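Local coordinates for protein transcriptional regulator KdgR (Pseudomonas aeruginosa, PDB 5Y6I) that probably binds DNA as a transcription factor of the IclR family, through an N-terminal helix-turn-helix domain joined to a C-terminal IclR domain, at the interface of chains A and B. Residues are numbered along the deposited sequence; one frame, centred on the assembly and turned at random. Chains: chain A/B, Transcriptional regulator KdgR.

Contact 1 and contact 2 are two patches of one interface between the chains. The centres of their C-alpha atoms lie about 12 Å apart. They share B:Leu26, on helix 18-31 of chain B. In contact 1, helix 18-31 of chain A meets the end of helix 49-62 of chain B and B:Phe64. In contact 2, helix 78-88 of chain A packs on helix 18-31 and strand 73-76 of chain B. Contact 1 mixes polar and apolar contacts; the side-chain packing of contact 2 is mainly apolar. Together they pair the N-terminal regions, which carry the helix-turn-helix, probably as in the IclR family dimer.

Contact 1: the interface of chains A and B. Residues chain A 20, 23-24, 26-27; chain B 26, 59, 62, 64.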
ATOM      1  N   GLU A  20     -21.537 -13.668   6.025  1.00 98.96           N
ATOM      2  CA  GLU A  20     -20.721 -13.168   7.125  1.00 95.35           C
ATOM      3  C   GLU A  20     -19.692 -14.202   7.553  1.00 93.77           C
ATOM      4  O   GLU A  20     -18.489 -13.920   7.593  1.00 92.71           O
ATOM      5  CB  GLU A  20     -21.611 -12.788   8.304  1.00 96.37           C
ATOM      6  CG  GLU A  20     -20.985 -11.760   9.219  1.00 98.79           C
ATOM      7  CD  GLU A  20     -22.011 -10.807   9.796  1.00105.81           C
ATOM      8  OE1 GLU A  20     -23.125 -11.255  10.139  1.00104.65           O
ATOM      9  OE2 GLU A  20     -21.707  -9.601   9.883  1.00110.32           O
ATOM     10  N   THR A  23     -16.602 -14.675   5.061  1.00 72.37           N
ATOM     11  CA  THR A  23     -15.478 -13.756   5.117  1.00 68.97           C
ATOM     12  C   THR A  23     -14.991 -13.537   6.538  1.00 67.10           C
ATOM     13  O   THR A  23     -13.826 -13.168   6.724  1.00 71.42           O
ATOM     14  CB  THR A  23     -15.823 -12.423   4.456  1.00 72.55           C
ATOM     15  OG1 THR A  23     -17.039 -11.900   5.007  1.00 74.18           O
ATOM     16  CG2 THR A  23     -15.943 -12.610   2.941  1.00 74.24           C
ATOM     17  N   ASP A  24     -15.834 -13.785   7.543  1.00 61.70           N
ATOM     18  CA  ASP A  24     -15.304 -13.848   8.900  1.00 66.52           C
ATOM     19  C   ASP A  24     -14.233 -14.928   9.013  1.00 70.94           C
ATOM     20  O   ASP A  24     -13.256 -14.765   9.751  1.00 76.32           O
ATOM     21  CB  ASP A  24     -16.424 -14.093   9.910  1.00 70.77           C
ATOM     22  CG  ASP A  24     -17.342 -12.871  10.101  1.00 81.55           C
ATOM     23  OD1 ASP A  24     -16.937 -11.719   9.795  1.00 78.79           O
ATOM     24  OD2 ASP A  24     -18.481 -13.074  10.588  1.00 89.80           O
ATOM     25  N   LEU A  26     -12.379 -15.930   6.294  1.00 66.98           N
ATOM     26  CA  LEU A  26     -11.277 -15.415   5.496  1.00 65.03           C
ATOM     27  C   LEU A  26     -10.475 -14.400   6.289  1.00 68.02           C
ATOM     28  O   LEU A  26      -9.241 -14.351   6.198  1.00 68.23           O
ATOM     29  CB  LEU A  26     -11.819 -14.804   4.210  1.00 69.05           C
ATOM     30  CG  LEU A  26     -10.878 -14.146   3.206  1.00 72.34           C
ATOM     31  CD1 LEU A  26      -9.921 -15.155   2.572  1.00 75.45           C
ATOM     32  CD2 LEU A  26     -11.705 -13.443   2.130  1.00 70.36           C
ATOM     33  N   LYS A  27     -11.159 -13.608   7.107  1.00 64.56           N
ATOM     34  CA  LYS A  27     -10.476 -12.596   7.892  1.00 61.00           C
ATOM     35  C   LYS A  27      -9.584 -13.237   8.943  1.00 61.24           C
ATOM     36  O   LYS A  27      -8.511 -12.714   9.265  1.00 70.63           O
ATOM     37  CB  LYS A  27     -11.504 -11.661   8.542  1.00 66.40           C
ATOM     38  CG  LYS A  27     -10.913 -10.650   9.506  1.00 71.94           C
ATOM     39  CD  LYS A  27     -11.947 -10.104  10.480  1.00 84.20           C
ATOM     40  CE  LYS A  27     -12.934  -9.176   9.788  1.00 89.44           C
ATOM     41  NZ  LYS A  27     -13.786  -8.415  10.753  1.00 92.80           N
TER
ATOM     42  N   LEU B  26     -17.477  -9.694  -3.413  1.00 62.58           N
ATOM     43  CA  LEU B  26     -16.126  -9.189  -3.153  1.00 63.76           C
ATOM     44  C   LEU B  26     -15.305  -9.070  -4.438  1.00 63.12           C
ATOM     45  O   LEU B  26     -14.615  -8.063  -4.648  1.00 65.53           O
ATOM     46  CB  LEU B  26     -15.396 -10.092  -2.156  1.00 65.27           C
ATOM     47  CG  LEU B  26     -15.130  -9.519  -0.774  1.00 73.29           C
ATOM     48  CD1 LEU B  26     -14.129 -10.392  -0.028  1.00 75.66           C
ATOM     49  CD2 LEU B  26     -14.623  -8.100  -0.911  1.00 76.24           C
ATOM     50  N   LEU B  59     -20.616  -7.995   4.217  1.00 83.46           N
ATOM     51  CA  LEU B  59     -19.197  -7.678   4.080  1.00 78.92           C
ATOM     52  C   LEU B  59     -18.823  -6.378   4.767  1.00 81.49           C
ATOM     53  O   LEU B  59     -17.674  -6.218   5.196  1.00 81.32           O
ATOM     54  CB  LEU B  59     -18.815  -7.591   2.605  1.00 72.61           C
ATOM     55  CG  LEU B  59     -19.089  -8.844   1.784  1.00 73.66           C
ATOM     56  CD1 LEU B  59     -18.970  -8.520   0.298  1.00 72.87           C
ATOM     57  CD2 LEU B  59     -18.112  -9.911   2.198  1.00 71.47           C
ATOM     58  N   SER B  62     -18.284  -7.250   8.192  1.00 78.68           N
ATOM     59  CA  SER B  62     -16.979  -7.899   8.185  1.00 78.20           C
ATOM     60  C   SER B  62     -15.838  -6.919   7.968  1.00 75.15           C
ATOM     61  O   SER B  62     -14.691  -7.256   8.275  1.00 76.24           O
ATOM     62  CB  SER B  62     -16.918  -8.969   7.086  1.00 82.18           C
ATOM     63  OG  SER B  62     -17.709 -10.108   7.397  1.00 86.54           O
ATOM     64  N   PHE B  64     -14.888  -5.956   4.867  1.00 67.63           N
ATOM     65  CA  PHE B  64     -14.347  -6.142   3.522  1.00 62.91           C
ATOM     66  C   PHE B  64     -14.911  -5.148   2.519  1.00 65.87           C
ATOM     67  O   PHE B  64     -14.495  -5.154   1.357  1.00 65.34           O
ATOM     68  CB  PHE B  64     -14.612  -7.568   3.021  1.00 58.34           C
ATOM     69  CG  PHE B  64     -13.768  -8.602   3.694  1.00 59.42           C
ATOM     70  CD1 PHE B  64     -12.541  -8.953   3.185  1.00 58.89           C
ATOM     71  CD2 PHE B  64     -14.192  -9.212   4.856  1.00 67.63           C
ATOM     72  CE1 PHE B  64     -11.746  -9.898   3.831  1.00 53.59           C
ATOM     73  CE2 PHE B  64     -13.410 -10.163   5.491  1.00 66.26           C
ATOM     74  CZ  PHE B  64     -12.186 -10.498   4.974  1.00 58.57           C
TER
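A:Thr23, A:Asp24 and A:Lys27 meet B:Ser62 and B:Phe64 in a mixed polar and apolar interface between two copies of one protein, which joins the helix-turn-helix regions in the deposited assembly, probably as in the IclR family dimer. Helix 18-31 of chain A lies against the C-terminal end of helix 49-62 of chain B. The hydroxyl OG of B:Ser62 takes part in hydrogen bonds with both A:Thr23 and A:Asp24. One links it to the hydroxyl OG1 of A:Thr23 at 3.1 Å, with the donor undecided. The other is donated to the carboxylate OD1 of A:Asp24 at 3.0 Å. It meets that oxygen from above the carboxylate plane, 51° out of it. Because the serine hydrogen goes to A:Asp24, OG1 of A:Thr23 may be the donor to the serine. A:Lys27 gives a weak hydrogen bond from its side-chain amine NZ to the backbone O of B:Ser62. Its chain leaves with CG anti to the backbone N (chi1 174°) and bends at chi3; the placement of the tip is doubtful.

B:Phe64 supplies the apolar part. The CG2 methyl of A:Thr23 lies over one ring face, offset toward the rim. The CB of A:Thr23 is 3.5 Å from ring atom CE2 of B:Phe64. At the far end of the ring, CZ of B:Phe64 meets CB of A:Lys27 at 3.8 Å. The CD2 branch of A:Leu26 touches ring atom CE1 of B:Phe64 at 3.9 Å. The threonine thus serves both halves of the patch. Its OG1 sits between the backbone N and the carbonyl carbon (chi1 52°), which turns it to the serine and leaves CG2 for the leucines. CG2 of A:Thr23 meets CD2 of B:Leu59 at 3.5 Å, the two side chains crossing at about a right angle. A:Thr23 and B:Leu26 approach tip to tip. The site ties the first helix of one N-terminal region to its partner and may fix how the two are spaced for DNA.

Contact 2: the interface of chains A and B. Residues chain A 83, 86-87; chain B 26-27, 30, 33, 76.
The methyl of A:Ala86 meets the methyl of B:Ala30, CB to CB, at 3.7 Å. This is an apolar helix-to-helix and helix-to-strand patch of the interface between chains A and B. The small side chains probably allow helix 78-88 of chain A and helix 18-31 of chain B to come close. Beside them, B:Leu76 reaches across from strand 73-76. Its CB and CG form the stem, and the methyls CD1 and CD2 make the contacts with chain A. CG stands anti to the carbonyl carbon (chi1 -81°), and chi2 near 180° extends one branch toward the helix of chain A.

That branch, CD1, meets several groups. It lies 3.4 Å from the backbone O of A:Val83 and close to the backbone N of A:Ala87, so it rests on the helix backbone. CD1 of B:Leu76 also touches CB of A:Ala86 at 3.9 Å and, a little farther off, CG1 of A:Val83. The CB of A:Ala87 is another neighbour. The second branch, CD2 of B:Leu76, meets CG1 of A:Val83 at 4.1 Å, as the valine and leucine side chains pass at a slant. The valine divides its methyls: CG1 faces B:Leu76, while CG2 faces CB of B:Ala30.

B:Ser33 borders the patch, with OG near the methyl of A:Ala86. This hydroxyl OG of B:Ser33 donates to the backbone O of B:Ala30 at 2.9 Å, in the carbonyl plane and on a lone pair. The bond holds the hydroxyl toward the last turn of helix 18-31. B:Leu26 and B:Lys27 flank the A:Val83 side more distantly. In the fold, the site sets helix 78-88 of one chain against the first helix and a short strand of the other chain's N-terminal region, which carries the helix-turn-helix.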
ATOM      1  N   VAL A  83      -7.930  -9.570  -4.600  1.00 71.65           N
ATOM      2  CA  VAL A  83      -8.796  -8.584  -3.956  1.00 62.39           C
ATOM      3  C   VAL A  83      -7.962  -7.618  -3.128  1.00 58.80           C
ATOM      4  O   VAL A  83      -8.129  -6.388  -3.202  1.00 58.67           O
ATOM      5  CB  VAL A  83      -9.860  -9.283  -3.087  1.00 59.14           C
ATOM      6  CG1 VAL A  83     -10.525  -8.283  -2.118  1.00 56.11           C
ATOM      7  CG2 VAL A  83     -10.890  -9.986  -3.961  1.00 54.89           C
ATOM      8  N   ALA A  86      -6.129  -5.139  -5.139  1.00 50.80           N
ATOM      9  CA  ALA A  86      -7.058  -4.127  -5.618  1.00 51.48           C
ATOM     10  C   ALA A  86      -7.292  -3.085  -4.537  1.00 58.75           C
ATOM     11  O   ALA A  86      -7.278  -1.877  -4.812  1.00 57.29           O
ATOM     12  CB  ALA A  86      -8.384  -4.768  -6.031  1.00 57.33           C
ATOM     13  N   ALA A  87      -7.467  -3.542  -3.293  1.00 51.72           N
ATOM     14  CA  ALA A  87      -7.596  -2.638  -2.160  1.00 61.39           C
ATOM     15  C   ALA A  87      -6.388  -1.725  -2.054  1.00 65.74           C
ATOM     16  O   ALA A  87      -6.519  -0.500  -2.028  1.00 66.87           O
ATOM     17  CB  ALA A  87      -7.773  -3.442  -0.868  1.00 66.77           C
TER
ATOM     18  N   LEU B  26     -17.477  -9.694  -3.413  1.00 62.58           N
ATOM     19  CA  LEU B  26     -16.126  -9.189  -3.153  1.00 63.76           C
ATOM     20  C   LEU B  26     -15.305  -9.070  -4.438  1.00 63.12           C
ATOM     21  O   LEU B  26     -14.615  -8.063  -4.648  1.00 65.53           O
ATOM     22  CB  LEU B  26     -15.396 -10.092  -2.156  1.00 65.27           C
ATOM     23  CG  LEU B  26     -15.130  -9.519  -0.774  1.00 73.29           C
ATOM     24  CD1 LEU B  26     -14.129 -10.392  -0.028  1.00 75.66           C
ATOM     25  CD2 LEU B  26     -14.623  -8.100  -0.911  1.00 76.24           C
ATOM     26  N   LYS B  27     -15.344 -10.101  -5.305  1.00 61.11           N
ATOM     27  CA  LYS B  27     -14.471 -10.075  -6.480  1.00 58.09           C
ATOM     28  C   LYS B  27     -14.937  -9.058  -7.500  1.00 63.79           C
ATOM     29  O   LYS B  27     -14.108  -8.442  -8.188  1.00 60.69           O
ATOM     30  CB  LYS B  27     -14.351 -11.442  -7.151  1.00 47.33           C
ATOM     31  CG  LYS B  27     -14.259 -12.611  -6.229  1.00 68.90           C
ATOM     32  CD  LYS B  27     -13.613 -13.826  -6.908  1.00 82.24           C
ATOM     33  CE  LYS B  27     -14.294 -14.224  -8.221  1.00 87.74           C
ATOM     34  NZ  LYS B  27     -15.755 -14.519  -8.132  1.00 88.25           N
ATOM     35  N   ALA B  30     -13.723  -5.784  -6.354  1.00 60.74           N
ATOM     36  CA  ALA B  30     -12.332  -5.565  -6.743  1.00 49.34           C
ATOM     37  C   ALA B  30     -12.224  -5.179  -8.215  1.00 59.23           C
ATOM     38  O   ALA B  30     -11.581  -4.178  -8.558  1.00 70.96           O
ATOM     39  CB  ALA B  30     -11.489  -6.798  -6.433  1.00 45.61           C
ATOM     40  N   SER B  33     -13.255  -1.646  -8.712  1.00 72.91           N
ATOM     41  CA  SER B  33     -12.696  -0.647  -7.814  1.00 74.86           C
ATOM     42  C   SER B  33     -12.099   0.516  -8.633  1.00 77.51           C
ATOM     43  O   SER B  33     -11.788   0.345  -9.812  1.00 82.19           O
ATOM     44  CB  SER B  33     -11.645  -1.281  -6.893  1.00 70.39           C
ATOM     45  OG  SER B  33     -10.520  -1.695  -7.621  1.00 74.04           O
ATOM     46  N   LEU B  76     -13.859  -1.242  -1.658  1.00 68.84           N
ATOM     47  CA  LEU B  76     -13.308  -2.323  -0.851  1.00 63.40           C
ATOM     48  C   LEU B  76     -12.991  -1.818   0.548  1.00 64.99           C
ATOM     49  O   LEU B  76     -12.665  -0.642   0.747  1.00 70.76           O
ATOM     50  CB  LEU B  76     -12.059  -2.911  -1.506  1.00 60.00           C
ATOM     51  CG  LEU B  76     -12.275  -3.916  -2.625  1.00 59.91           C
ATOM     52  CD1 LEU B  76     -10.924  -4.402  -3.137  1.00 56.59           C
ATOM     53  CD2 LEU B  76     -13.167  -5.089  -2.154  1.00 58.16           C
TER